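Long-range contacts in putative cell surface protein, similar to internalin proteins (Listeria monocytogenes EGD-e, PDB 5KZS), which is of unknown function but, as an internalin-like leucine-rich repeat protein of the cell surface, may take part in protein binding: residues N219-Y224 against S237-N242; P263-L268 against E300-D305; M273-T278 against Q319-Y324; N315-F320 against G330-W335. One frame throughout, in Å; residues are numbered along the deposited sequence.

Contact 1 of 4, residues N219-Y224 against S237-N242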
loop_
_atom_site.group_PDB
_atom_site.type_symbol
_atom_site.label_atom_id
_atom_site.label_comp_id
_atom_site.label_asym_id
_atom_site.label_seq_id
_atom_site.Cartn_x
_atom_site.Cartn_y
_atom_site.Cartn_z
ATOM N N ASN A 219 -5.254 -13.395 -1.091
ATOM C CA ASN A 219 -4.016 -12.803 -1.569
ATOM C C ASN A 219 -3.449 -11.861 -0.527
ATOM O O ASN A 219 -4.023 -10.798 -0.269
ATOM C CB ASN A 219 -4.285 -12.060 -2.886
ATOM C CG ASN A 219 -3.137 -11.138 -3.317
ATOM O OD1 ASN A 219 -3.368 -10.149 -4.028
ATOM N ND2 ASN A 219 -1.902 -11.458 -2.910
ATOM N N LEU A 220 -2.314 -12.250 0.043
ATOM C CA LEU A 220 -1.594 -11.436 1.001
ATOM C C LEU A 220 -0.222 -11.196 0.429
ATOM O O LEU A 220 0.667 -12.049 0.518
ATOM C CB LEU A 220 -1.506 -12.149 2.354
ATOM C CG LEU A 220 -0.693 -11.488 3.485
ATOM C CD1 LEU A 220 -1.048 -10.024 3.703
ATOM C CD2 LEU A 220 -0.902 -12.240 4.786
ATOM N N ASN A 221 -0.039 -10.040 -0.177
ATOM C CA ASN A 221 1.228 -9.751 -0.811
ATOM C C ASN A 221 2.232 -9.288 0.236
ATOM O O ASN A 221 2.068 -8.213 0.817
ATOM C CB ASN A 221 1.049 -8.697 -1.892
ATOM C CG ASN A 221 2.263 -8.565 -2.787
ATOM O OD1 ASN A 221 3.385 -8.899 -2.387
ATOM N ND2 ASN A 221 2.050 -8.083 -4.013
ATOM N N LEU A 222 3.263 -10.104 0.467
ATOM C CA LEU A 222 4.334 -9.751 1.389
ATOM C C LEU A 222 5.693 -9.526 0.734
ATOM O O LEU A 222 6.688 -9.398 1.439
ATOM C CB LEU A 222 4.445 -10.830 2.458
ATOM C CG LEU A 222 3.162 -11.105 3.246
ATOM C CD1 LEU A 222 3.406 -12.183 4.284
ATOM C CD2 LEU A 222 2.652 -9.847 3.926
ATOM N N ASP A 223 5.735 -9.446 -0.599
ATOM C CA ASP A 223 6.973 -9.221 -1.357
ATOM C C ASP A 223 7.777 -8.038 -0.803
ATOM O O ASP A 223 7.211 -7.088 -0.341
ATOM C CB ASP A 223 6.629 -8.972 -2.838
ATOM C CG ASP A 223 7.739 -9.404 -3.810
ATOM O OD1 ASP A 223 8.383 -10.456 -3.582
ATOM O OD2 ASP A 223 7.946 -8.705 -4.833
ATOM N N TYR A 224 9.099 -8.122 -0.824
ATOM C CA TYR A 224 9.988 -7.051 -0.346
ATOM C C TYR A 224 9.739 -6.586 1.098
ATOM O O TYR A 224 9.594 -5.395 1.380
ATOM C CB TYR A 224 9.945 -5.871 -1.312
ATOM C CG TYR A 224 10.663 -6.097 -2.609
ATOM C CD1 TYR A 224 12.055 -6.099 -2.650
ATOM C CD2 TYR A 224 9.963 -6.263 -3.805
ATOM C CE1 TYR A 224 12.738 -6.279 -3.842
ATOM C CE2 TYR A 224 10.635 -6.439 -5.009
ATOM C CZ TYR A 224 12.024 -6.448 -5.021
ATOM O OH TYR A 224 12.723 -6.631 -6.194
ATOM N N SER A 237 -2.623 -18.028 1.145
ATOM C CA SER A 237 -2.804 -16.761 0.482
ATOM C C SER A 237 -1.528 -15.954 0.270
ATOM O O SER A 237 -1.601 -14.890 -0.343
ATOM C CB SER A 237 -3.785 -15.922 1.297
ATOM O OG SER A 237 -4.961 -16.668 1.564
ATOM N N ILE A 238 -0.371 -16.408 0.754
ATOM C CA ILE A 238 0.827 -15.573 0.648
ATOM C C ILE A 238 1.446 -15.638 -0.742
ATOM O O ILE A 238 1.396 -16.674 -1.407
ATOM C CB ILE A 238 1.864 -15.889 1.733
ATOM C CG1 ILE A 238 1.312 -15.444 3.090
ATOM C CG2 ILE A 238 3.183 -15.164 1.469
ATOM C CD1 ILE A 238 2.030 -16.009 4.295
ATOM N N PHE A 239 1.984 -14.494 -1.172
ATOM C CA PHE A 239 2.887 -14.391 -2.313
ATOM C C PHE A 239 4.163 -13.703 -1.844
ATOM O O PHE A 239 4.127 -12.585 -1.343
ATOM C CB PHE A 239 2.241 -13.576 -3.439
ATOM C CG PHE A 239 3.210 -13.110 -4.508
ATOM C CD1 PHE A 239 3.905 -11.896 -4.370
ATOM C CD2 PHE A 239 3.413 -13.865 -5.665
ATOM C CE1 PHE A 239 4.791 -11.466 -5.351
ATOM C CE2 PHE A 239 4.296 -13.433 -6.644
ATOM C CZ PHE A 239 4.983 -12.235 -6.490
ATOM N N ILE A 240 5.288 -14.381 -2.001
ATOM C CA ILE A 240 6.596 -13.765 -1.825
ATOM C C ILE A 240 7.468 -14.322 -2.927
ATOM O O ILE A 240 7.414 -15.520 -3.214
ATOM C CB ILE A 240 7.231 -14.103 -0.449
ATOM C CG1 ILE A 240 6.434 -13.435 0.674
ATOM C CG2 ILE A 240 8.714 -13.697 -0.394
ATOM C CD1 ILE A 240 6.811 -13.893 2.058
ATOM N N GLU A 241 8.216 -13.430 -3.558
ATOM C CA GLU A 241 9.350 -13.806 -4.389
ATOM C C GLU A 241 10.651 -13.214 -3.884
ATOM O O GLU A 241 11.699 -13.840 -4.011
ATOM C CB GLU A 241 9.111 -13.410 -5.845
ATOM C CG GLU A 241 8.008 -14.254 -6.478
ATOM C CD GLU A 241 7.921 -14.151 -7.998
ATOM O OE1 GLU A 241 7.948 -13.025 -8.551
ATOM O OE2 GLU A 241 7.796 -15.222 -8.629
ATOM N N ASN A 242 10.594 -12.012 -3.327
ATOM C CA ASN A 242 11.770 -11.373 -2.766
ATOM C C ASN A 242 11.570 -11.078 -1.278
ATOM O O ASN A 242 10.454 -10.802 -0.835
ATOM C CB ASN A 242 12.059 -10.088 -3.512
ATOM C CG ASN A 242 11.938 -10.253 -5.015
ATOM O OD1 ASN A 242 12.766 -10.913 -5.640
ATOM N ND2 ASN A 242 10.900 -9.667 -5.598
#
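Segments 219-224 and 237-242 run side by side in the same direction, and parallel bridges pair Leu220 with Ile238 and Asn221 with Phe239. These are the last two strands of the parallel leucine-rich repeat sheet. Strand 238-239 is the outermost strand at its C-terminal end. The backbone ladder starts with Leu220 N to Ser237 O at 2.8 Å. It goes on through Phe239 N to Leu220 O and Leu222 N to Phe239 O. Leu220 and Ile238 lie on one face of the sheet, Asn221 and Phe239 on the other. Leu222 CB packs on Ile240 CG1 at 3.7 Å. Asn221 has CG anti to its backbone N, which brings OD1 to the ring edge of Phe239. Asn221 OD1 also accepts from Asp223 N at 3.0 Å, closing an Asx turn. Beyond the strands, the Asp223 carboxylate takes over. Asp223 OD1 is gripped twice, by Asn242 N at 2.7 Å, nearly along the C-O axis, and by Glu241 N at 3.0 Å, from above the carboxylate plane. Asp223 OD2 uses its syn lone pair for Asn242 ND2. Three N-H donors would probably favour the charged carboxylate. The OD1 of Asn242 accepts from Glu329 N and Gly330 N, so this amide also reaches the following domain. Tyr224 N donates to Asn242 O. Asn242 CB lies over the Tyr224 ring, 3.9 Å from its centroid and 11° off the normal.

Contact 2 of 4, residues P263-L268 against E300-D305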
loop_
_atom_site.group_PDB
_atom_site.type_symbol
_atom_site.label_atom_id
_atom_site.label_comp_id
_atom_site.label_asym_id
_atom_site.label_seq_id
_atom_site.Cartn_x
_atom_site.Cartn_y
_atom_site.Cartn_z
ATOM N N PRO A 263 12.195 -20.581 9.075
ATOM C CA PRO A 263 10.902 -21.193 8.721
ATOM C C PRO A 263 10.295 -20.736 7.391
ATOM O O PRO A 263 9.557 -21.501 6.761
ATOM C CB PRO A 263 9.992 -20.785 9.884
ATOM C CG PRO A 263 10.916 -20.570 11.044
ATOM C CD PRO A 263 12.186 -20.031 10.450
ATOM N N ILE A 264 10.586 -19.495 6.985
ATOM C CA ILE A 264 10.081 -18.929 5.720
ATOM C C ILE A 264 10.402 -19.814 4.510
ATOM O O ILE A 264 9.528 -20.030 3.666
ATOM C CB ILE A 264 10.542 -17.451 5.497
ATOM C CG1 ILE A 264 9.793 -16.826 4.315
ATOM C CG2 ILE A 264 12.050 -17.319 5.304
ATOM C CD1 ILE A 264 9.972 -15.326 4.195
ATOM N N TYR A 265 11.620 -20.356 4.452
ATOM C CA TYR A 265 11.999 -21.243 3.355
ATOM C C TYR A 265 11.018 -22.413 3.206
ATOM O O TYR A 265 10.495 -22.668 2.105
ATOM C CB TYR A 265 13.432 -21.769 3.510
ATOM C CG TYR A 265 13.805 -22.771 2.424
ATOM C CD1 TYR A 265 14.300 -22.348 1.187
ATOM C CD2 TYR A 265 13.619 -24.141 2.619
ATOM C CE1 TYR A 265 14.614 -23.265 0.184
ATOM C CE2 TYR A 265 13.927 -25.065 1.626
ATOM C CZ TYR A 265 14.428 -24.629 0.412
ATOM O OH TYR A 265 14.724 -25.560 -0.558
ATOM N N PHE A 266 10.758 -23.098 4.314
ATOM C CA PHE A 266 10.019 -24.372 4.287
ATOM C C PHE A 266 8.533 -24.120 4.218
ATOM O O PHE A 266 7.769 -24.956 3.727
ATOM C CB PHE A 266 10.350 -25.223 5.507
ATOM C CG PHE A 266 11.801 -25.580 5.604
ATOM C CD1 PHE A 266 12.709 -24.710 6.207
ATOM C CD2 PHE A 266 12.270 -26.766 5.066
ATOM C CE1 PHE A 266 14.052 -25.026 6.286
ATOM C CE2 PHE A 266 13.616 -27.087 5.141
ATOM C CZ PHE A 266 14.508 -26.221 5.758
ATOM N N GLN A 267 8.132 -22.969 4.744
ATOM C CA GLN A 267 6.783 -22.482 4.577
ATOM C C GLN A 267 6.496 -22.197 3.098
ATOM O O GLN A 267 5.492 -22.673 2.551
ATOM C CB GLN A 267 6.573 -21.247 5.449
ATOM C CG GLN A 267 6.425 -21.606 6.910
ATOM C CD GLN A 267 6.357 -20.392 7.814
ATOM O OE1 GLN A 267 7.283 -19.576 7.867
ATOM N NE2 GLN A 267 5.259 -20.270 8.546
ATOM N N LEU A 268 7.391 -21.448 2.452
ATOM C CA LEU A 268 7.253 -21.151 1.011
ATOM C C LEU A 268 7.288 -22.423 0.181
ATOM O O LEU A 268 6.487 -22.587 -0.742
ATOM C CB LEU A 268 8.356 -20.206 0.528
ATOM C CG LEU A 268 8.239 -18.757 1.000
ATOM C CD1 LEU A 268 9.452 -17.949 0.539
ATOM C CD2 LEU A 268 6.933 -18.125 0.536
ATOM N N GLU A 300 13.106 -27.387 10.295
ATOM C CA GLU A 300 13.054 -26.126 9.551
ATOM C C GLU A 300 14.360 -25.339 9.694
ATOM O O GLU A 300 14.361 -24.126 9.955
ATOM C CB GLU A 300 11.833 -25.293 9.976
ATOM C CG GLU A 300 10.501 -26.008 9.749
ATOM C CD GLU A 300 9.301 -25.068 9.653
ATOM O OE1 GLU A 300 9.213 -24.102 10.447
ATOM O OE2 GLU A 300 8.432 -25.304 8.783
ATOM N N SER A 301 15.468 -26.063 9.541
ATOM C CA SER A 301 16.811 -25.484 9.599
ATOM C C SER A 301 17.586 -25.744 8.316
ATOM O O SER A 301 17.286 -26.659 7.545
ATOM C CB SER A 301 17.610 -25.976 10.822
ATOM O OG SER A 301 17.008 -27.084 11.463
ATOM N N ILE A 302 18.577 -24.894 8.105
ATOM C CA ILE A 302 19.478 -24.985 6.987
ATOM C C ILE A 302 20.870 -25.062 7.597
ATOM O O ILE A 302 21.197 -24.268 8.480
ATOM C CB ILE A 302 19.315 -23.767 6.051
ATOM C CG1 ILE A 302 17.998 -23.888 5.280
ATOM C CG2 ILE A 302 20.483 -23.641 5.072
ATOM C CD1 ILE A 302 17.488 -22.565 4.734
ATOM N N THR A 303 21.665 -26.037 7.137
ATOM C CA THR A 303 23.019 -26.261 7.637
ATOM C C THR A 303 24.053 -25.891 6.581
ATOM O O THR A 303 23.948 -26.310 5.432
ATOM C CB THR A 303 23.207 -27.721 8.079
ATOM O OG1 THR A 303 22.264 -28.014 9.121
ATOM C CG2 THR A 303 24.622 -27.954 8.607
ATOM N N LEU A 304 25.028 -25.085 6.987
ATOM C CA LEU A 304 26.148 -24.718 6.142
ATOM C C LEU A 304 27.378 -25.484 6.619
ATOM O O LEU A 304 27.675 -25.491 7.812
ATOM C CB LEU A 304 26.434 -23.219 6.232
ATOM C CG LEU A 304 25.335 -22.129 6.098
ATOM C CD1 LEU A 304 25.911 -20.946 5.327
ATOM C CD2 LEU A 304 24.037 -22.596 5.453
ATOM N N ASP A 305 28.092 -26.123 5.694
ATOM C CA ASP A 305 29.348 -26.795 6.027
ATOM C C ASP A 305 30.480 -25.772 6.244
ATOM O O ASP A 305 31.302 -25.525 5.363
ATOM C CB ASP A 305 29.712 -27.839 4.960
ATOM C CG ASP A 305 30.720 -28.876 5.457
ATOM O OD1 ASP A 305 31.450 -28.600 6.440
ATOM O OD2 ASP A 305 30.773 -29.976 4.860
#
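Pro263 O is held by two backbone N-H groups of its own helix. Gln267 N donates to Pro263 O at 2.9 Å, and Phe266 N adds a weak bond to Pro263 O at 3.2 Å. The contact with segment 300-305 is packing, and Phe266 and Glu300 carry most of it. Phe266 CG is anti to the carbonyl carbon (chi1 -60°), so the ring slides under Glu300. Glu300 CA lies over one face as a CH-pi contact, 3.9 Å from the Phe266 ring centroid and offset toward the rim. Tyr265 CD2 covers the centre of the opposite face. Glu300 and Ser301 form a G1 beta bulge against strand 289-296, at the entry to strand 301-304 of the mixed sheet after the leucine-rich repeats. At the ring edge, Phe266 CZ meets Ser301 O at 3.3 Å. The Glu300 side chain crosses Pro263 at about a right angle, with Glu300 OE1 3.5 Å from Pro263 CB and Glu300 OE2 3.8 Å from Phe266 CB. Ile302 CD1 reaches Tyr265 CB at 4.3 Å. Tyr265 OH is bonded to Pro277 O.

Contact 3 of 4, residues M273-T278 against Q319-Y324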
loop_
_atom_site.group_PDB
_atom_site.type_symbol
_atom_site.label_atom_id
_atom_site.label_comp_id
_atom_site.label_asym_id
_atom_site.label_seq_id
_atom_site.Cartn_x
_atom_site.Cartn_y
_atom_site.Cartn_z
HETATM N N MSE A 273 5.684 -22.097 -3.569
HETATM C CA MSE A 273 5.970 -20.701 -3.881
HETATM C C MSE A 273 7.451 -20.493 -4.022
HETATM O O MSE A 273 7.919 -19.359 -4.066
HETATM C CB MSE A 273 5.317 -19.909 -2.736
HETATM C CG MSE A 273 5.287 -18.375 -2.787
HETATM SE SE MSE A 273 4.390 -17.655 -4.385
HETATM C CE MSE A 273 2.899 -18.931 -4.671
ATOM N N LEU A 274 8.212 -21.577 -4.129
ATOM C CA LEU A 274 9.615 -21.457 -4.430
ATOM C C LEU A 274 9.790 -21.688 -5.923
ATOM O O LEU A 274 9.494 -22.773 -6.425
ATOM C CB LEU A 274 10.440 -22.448 -3.616
ATOM C CG LEU A 274 10.648 -22.079 -2.142
ATOM C CD1 LEU A 274 11.335 -23.223 -1.427
ATOM C CD2 LEU A 274 11.460 -20.804 -1.968
ATOM N N VAL A 275 10.239 -20.649 -6.630
ATOM C CA VAL A 275 10.555 -20.755 -8.065
ATOM C C VAL A 275 11.685 -21.764 -8.276
ATOM O O VAL A 275 11.662 -22.555 -9.213
ATOM C CB VAL A 275 10.946 -19.385 -8.711
ATOM C CG1 VAL A 275 9.843 -18.347 -8.516
ATOM C CG2 VAL A 275 12.287 -18.848 -8.195
ATOM N N ASN A 276 12.646 -21.738 -7.356
ATOM C CA ASN A 276 13.897 -22.473 -7.458
ATOM C C ASN A 276 14.270 -22.951 -6.025
ATOM O O ASN A 276 14.685 -22.138 -5.171
ATOM C CB ASN A 276 14.934 -21.530 -8.084
ATOM C CG ASN A 276 16.345 -21.966 -7.840
ATOM O OD1 ASN A 276 16.768 -23.005 -8.329
ATOM N ND2 ASN A 276 17.087 -21.170 -7.068
ATOM N N PRO A 277 14.069 -24.260 -5.741
ATOM C CA PRO A 277 14.401 -24.848 -4.426
ATOM C C PRO A 277 15.828 -24.666 -3.886
ATOM O O PRO A 277 16.015 -24.777 -2.673
ATOM C CB PRO A 277 14.116 -26.343 -4.633
ATOM C CG PRO A 277 13.005 -26.360 -5.623
ATOM C CD PRO A 277 13.223 -25.176 -6.537
ATOM N N THR A 278 16.816 -24.376 -4.737
ATOM C CA THR A 278 18.209 -24.467 -4.277
ATOM C C THR A 278 18.536 -23.303 -3.338
ATOM O O THR A 278 18.069 -22.187 -3.542
ATOM C CB THR A 278 19.308 -24.627 -5.389
ATOM O OG1 THR A 278 20.146 -23.466 -5.442
ATOM C CG2 THR A 278 18.753 -24.967 -6.787
ATOM N N GLN A 319 21.019 -17.529 0.323
ATOM C CA GLN A 319 20.225 -17.002 -0.786
ATOM C C GLN A 319 19.361 -18.109 -1.361
ATOM O O GLN A 319 19.826 -19.227 -1.536
ATOM C CB GLN A 319 21.126 -16.483 -1.893
ATOM C CG GLN A 319 21.589 -15.061 -1.706
ATOM C CD GLN A 319 22.576 -14.630 -2.780
ATOM O OE1 GLN A 319 22.354 -14.859 -3.974
ATOM N NE2 GLN A 319 23.676 -14.008 -2.361
ATOM N N PHE A 320 18.112 -17.802 -1.668
ATOM C CA PHE A 320 17.249 -18.764 -2.334
ATOM C C PHE A 320 16.165 -18.065 -3.150
ATOM O O PHE A 320 16.101 -16.831 -3.199
ATOM C CB PHE A 320 16.671 -19.780 -1.337
ATOM C CG PHE A 320 15.706 -19.194 -0.340
ATOM C CD1 PHE A 320 14.341 -19.141 -0.618
ATOM C CD2 PHE A 320 16.157 -18.735 0.903
ATOM C CE1 PHE A 320 13.447 -18.620 0.306
ATOM C CE2 PHE A 320 15.267 -18.217 1.830
ATOM C CZ PHE A 320 13.909 -18.158 1.529
ATOM N N ASN A 321 15.349 -18.871 -3.827
ATOM C CA ASN A 321 14.370 -18.388 -4.771
ATOM C C ASN A 321 15.002 -17.512 -5.857
ATOM O O ASN A 321 14.353 -16.626 -6.377
ATOM C CB ASN A 321 13.256 -17.650 -4.026
ATOM C CG ASN A 321 11.881 -18.022 -4.527
ATOM O OD1 ASN A 321 11.603 -19.188 -4.791
ATOM N ND2 ASN A 321 11.008 -17.041 -4.649
ATOM N N ASP A 322 16.256 -17.779 -6.219
ATOM C CA ASP A 322 16.929 -17.027 -7.278
ATOM C C ASP A 322 16.462 -17.515 -8.654
ATOM O O ASP A 322 16.564 -18.702 -8.974
ATOM C CB ASP A 322 18.455 -17.140 -7.150
ATOM C CG ASP A 322 18.970 -16.535 -5.859
ATOM O OD1 ASP A 322 18.528 -15.422 -5.518
ATOM O OD2 ASP A 322 19.805 -17.172 -5.179
ATOM N N ALA A 323 15.909 -16.587 -9.433
ATOM C CA ALA A 323 15.516 -16.825 -10.826
ATOM C C ALA A 323 15.683 -15.517 -11.612
ATOM O O ALA A 323 14.729 -15.015 -12.212
ATOM C CB ALA A 323 14.081 -17.335 -10.895
ATOM N N TYR A 324 16.934 -15.035 -11.632
ATOM C CA TYR A 324 17.314 -13.624 -11.881
ATOM C C TYR A 324 16.404 -12.780 -12.762
ATOM O O TYR A 324 16.029 -11.684 -12.337
ATOM C CB TYR A 324 18.774 -13.485 -12.378
ATOM C CG TYR A 324 19.005 -12.228 -13.211
ATOM C CD1 TYR A 324 18.813 -10.948 -12.663
ATOM C CD2 TYR A 324 19.368 -12.314 -14.558
ATOM C CE1 TYR A 324 18.976 -9.801 -13.430
ATOM C CE2 TYR A 324 19.549 -11.172 -15.327
ATOM C CZ TYR A 324 19.352 -9.920 -14.761
ATOM O OH TYR A 324 19.537 -8.791 -15.521
#
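The loop 273-278, which links helix 263-270 to strand 279-283, packs on the end of strand 312-320 and the turn after it. This is the edge of the C-terminal mixed-sheet domain nearest the leucine-rich repeats. The tight part centres on the buried Asn321. Asn321 OD1 accepts from Val275 N at 2.7 Å, in the carbonyl plane and on a lone pair, though the N-H...O angle is only 132°. Leu274 CA also approaches Asn321 OD1, at 3.0 Å. The ND2 of Asn321 makes a weak bond to Glu241 O. Leu274 CD2 lies between this amide and Phe320, 3.3 Å from Asn321 OD1. Leu274 CD2 meets the Phe320 ring at its edge, 3.6 Å from Phe320 CD1. Val275 extends the apolar packing, with Val275 CG2 3.6 Å from Ala323 CB. The other side is looser. Thr278 is exposed, and Thr278 O comes within 3.6 Å of Phe320 CB. Asn276 ND2 is 3.2 Å from Asp322 O, but the angle is too poor for a hydrogen bond.

Contact 4 of 4, residues N315-F320 against G330-W335; sequences NFNVQF and GCVYDW
Six backbone hydrogen bonds join segments 315-320 and 330-335, parts of the antiparallel beta hairpin of strands 312-320 and 331-339. They come in three reciprocal pairs: Phe316 with Trp335, Val318 with Tyr333, and Phe320 with Cys331. Phe316 N to Trp335 O is the shortest, at 2.8 Å, and runs nearly along the C=O axis. Cys331 N to Phe320 O is the straightest, with an N-H...O angle of 170°. Asn317-Asp334 and Gln319-Val332 are the non-hydrogen-bonded pairs, and their side chains share the more polar face. There Gln319 NE2 donates to Asn317 OD1 at 3.1 Å, from above the carbonyl plane. Gln319 CG lies alongside Val332 CG1. The opposite face is buried and largely aromatic. Trp335 has CG in the crowded position between backbone N and carbonyl carbon (chi1 73°), which lays its ring against the neighbouring strand. Phe316 CB sits over the centre of the Trp335 six-membered ring, 3.7 Å from its centroid. The Phe316 ring is nearly parallel to the indole, but slid aside so that the two barely overlap. Val318 CG2 touches Trp335 CH2, and Leu304 packs on this group. Phe320 CE2 meets Tyr333 CE2 at the edge of the Tyr333 ring, 3.9 Å away. Tyr333 OH is hydrogen-bonded to Leu227 O. Cys331 CB lies over the Phe320 face, 3.5 Å from its centroid, and Cys331 SG stands obliquely, 4.2 Å from the same centroid.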
loop_
_atom_site.group_PDB
_atom_site.type_symbol
_atom_site.label_atom_id
_atom_site.label_comp_id
_atom_site.label_asym_id
_atom_site.label_seq_id
_atom_site.Cartn_x
_atom_site.Cartn_y
_atom_site.Cartn_z
ATOM N N ASN A 315 31.185 -12.619 7.370
ATOM C CA ASN A 315 29.870 -12.101 6.978
ATOM C C ASN A 315 29.183 -13.123 6.090
ATOM O O ASN A 315 29.481 -13.220 4.900
ATOM C CB ASN A 315 30.001 -10.768 6.245
ATOM C CG ASN A 315 30.569 -9.677 7.124
ATOM O OD1 ASN A 315 30.158 -9.517 8.271
ATOM N ND2 ASN A 315 31.517 -8.918 6.591
ATOM N N PHE A 316 28.268 -13.893 6.673
ATOM C CA PHE A 316 27.573 -14.955 5.939
ATOM C C PHE A 316 26.270 -14.477 5.337
ATOM O O PHE A 316 25.720 -13.448 5.751
ATOM C CB PHE A 316 27.315 -16.175 6.836
ATOM C CG PHE A 316 28.380 -17.230 6.728
ATOM C CD1 PHE A 316 29.565 -17.125 7.456
ATOM C CD2 PHE A 316 28.215 -18.318 5.872
ATOM C CE1 PHE A 316 30.556 -18.088 7.341
ATOM C CE2 PHE A 316 29.197 -19.281 5.755
ATOM C CZ PHE A 316 30.369 -19.167 6.490
ATOM N N ASN A 317 25.814 -15.214 4.326
ATOM C CA ASN A 317 24.426 -15.162 3.893
ATOM C C ASN A 317 23.943 -16.459 3.283
ATOM O O ASN A 317 24.714 -17.271 2.800
ATOM C CB ASN A 317 24.159 -14.014 2.906
ATOM C CG ASN A 317 24.771 -14.250 1.533
ATOM O OD1 ASN A 317 24.101 -14.714 0.601
ATOM N ND2 ASN A 317 26.051 -13.922 1.402
ATOM N N VAL A 318 22.633 -16.610 3.299
ATOM C CA VAL A 318 21.936 -17.655 2.587
ATOM C C VAL A 318 21.165 -16.906 1.491
ATOM O O VAL A 318 20.760 -15.773 1.699
ATOM C CB VAL A 318 21.033 -18.438 3.582
ATOM C CG1 VAL A 318 19.690 -18.852 2.984
ATOM C CG2 VAL A 318 21.783 -19.644 4.126
ATOM N N GLN A 319 21.019 -17.529 0.323
ATOM C CA GLN A 319 20.225 -17.002 -0.786
ATOM C C GLN A 319 19.361 -18.109 -1.361
ATOM O O GLN A 319 19.826 -19.227 -1.536
ATOM C CB GLN A 319 21.126 -16.483 -1.893
ATOM C CG GLN A 319 21.589 -15.061 -1.706
ATOM C CD GLN A 319 22.576 -14.630 -2.780
ATOM O OE1 GLN A 319 22.354 -14.859 -3.974
ATOM N NE2 GLN A 319 23.676 -14.008 -2.361
ATOM N N PHE A 320 18.112 -17.802 -1.668
ATOM C CA PHE A 320 17.249 -18.764 -2.334
ATOM C C PHE A 320 16.165 -18.065 -3.150
ATOM O O PHE A 320 16.101 -16.831 -3.199
ATOM C CB PHE A 320 16.671 -19.780 -1.337
ATOM C CG PHE A 320 15.706 -19.194 -0.340
ATOM C CD1 PHE A 320 14.341 -19.141 -0.618
ATOM C CD2 PHE A 320 16.157 -18.735 0.903
ATOM C CE1 PHE A 320 13.447 -18.620 0.306
ATOM C CE2 PHE A 320 15.267 -18.217 1.830
ATOM C CZ PHE A 320 13.909 -18.158 1.529
ATOM N N GLY A 330 15.489 -12.017 -5.129
ATOM C CA GLY A 330 15.492 -13.335 -4.516
ATOM C C GLY A 330 15.234 -13.153 -3.037
ATOM O O GLY A 330 14.812 -12.069 -2.618
ATOM N N CYS A 331 15.486 -14.197 -2.247
ATOM C CA CYS A 331 15.385 -14.124 -0.785
ATOM C C CYS A 331 16.800 -14.144 -0.212
ATOM O O CYS A 331 17.602 -14.933 -0.651
ATOM C CB CYS A 331 14.557 -15.296 -0.255
ATOM S SG CYS A 331 12.823 -15.270 -0.796
ATOM N N VAL A 332 17.117 -13.253 0.720
ATOM C CA VAL A 332 18.462 -13.176 1.309
ATOM C C VAL A 332 18.364 -13.061 2.836
ATOM O O VAL A 332 17.498 -12.369 3.354
ATOM C CB VAL A 332 19.264 -11.942 0.824
ATOM C CG1 VAL A 332 20.742 -12.277 0.693
ATOM C CG2 VAL A 332 18.716 -11.392 -0.474
ATOM N N TYR A 333 19.244 -13.737 3.560
ATOM C CA TYR A 333 19.316 -13.582 5.006
ATOM C C TYR A 333 20.777 -13.574 5.391
ATOM O O TYR A 333 21.512 -14.476 5.005
ATOM C CB TYR A 333 18.517 -14.683 5.709
ATOM C CG TYR A 333 17.053 -14.535 5.422
ATOM C CD1 TYR A 333 16.260 -13.701 6.196
ATOM C CD2 TYR A 333 16.473 -15.155 4.313
ATOM C CE1 TYR A 333 14.911 -13.516 5.899
ATOM C CE2 TYR A 333 15.131 -14.982 4.010
ATOM C CZ TYR A 333 14.344 -14.159 4.799
ATOM O OH TYR A 333 13.000 -13.979 4.507
ATOM N N ASP A 334 21.200 -12.525 6.093
ATOM C CA ASP A 334 22.596 -12.343 6.501
ATOM C C ASP A 334 22.820 -12.570 8.007
ATOM O O ASP A 334 21.892 -12.463 8.821
ATOM C CB ASP A 334 23.066 -10.926 6.150
ATOM C CG ASP A 334 22.801 -10.555 4.702
ATOM O OD1 ASP A 334 22.495 -11.443 3.883
ATOM O OD2 ASP A 334 22.904 -9.358 4.383
ATOM N N TRP A 335 24.060 -12.896 8.367
ATOM C CA TRP A 335 24.492 -12.874 9.764
ATOM C C TRP A 335 26.010 -12.931 9.849
ATOM O O TRP A 335 26.676 -13.346 8.901
ATOM C CB TRP A 335 23.867 -14.020 10.571
ATOM C CG TRP A 335 24.424 -15.357 10.274
ATOM C CD1 TRP A 335 25.350 -16.036 11.009
ATOM C CD2 TRP A 335 24.097 -16.194 9.167
ATOM N NE1 TRP A 335 25.621 -17.244 10.430
ATOM C CE2 TRP A 335 24.865 -17.370 9.294
ATOM C CE3 TRP A 335 23.232 -16.068 8.074
ATOM C CZ2 TRP A 335 24.793 -18.422 8.366
ATOM C CZ3 TRP A 335 23.166 -17.119 7.140
ATOM C CH2 TRP A 335 23.943 -18.277 7.299
#

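Overall arrangement
Contact 1 comes first along the chain and belongs to the end of the leucine-rich repeat sheet. Contacts 2, 3 and 4 lie in the C-terminal domain, with centres about 11 to 13 Å apart, and all reach its mixed sheet. The segments of contacts 2 and 3 alternate along the chain. Contacts 3 and 4 share Gln319 and Phe320. Tyr265 joins contact 2 to contact 3 through Leu274, and to both contacts 3 and 4 through Phe320. Contact 1 is about 14 Å from contact 3 and 18 Å from contacts 2 and 4, between centres, yet touches all three. The repeats are thus coupled directly to the following domain, consistent with the internalin layout, in which an immunoglobulin-like domain follows the repeats.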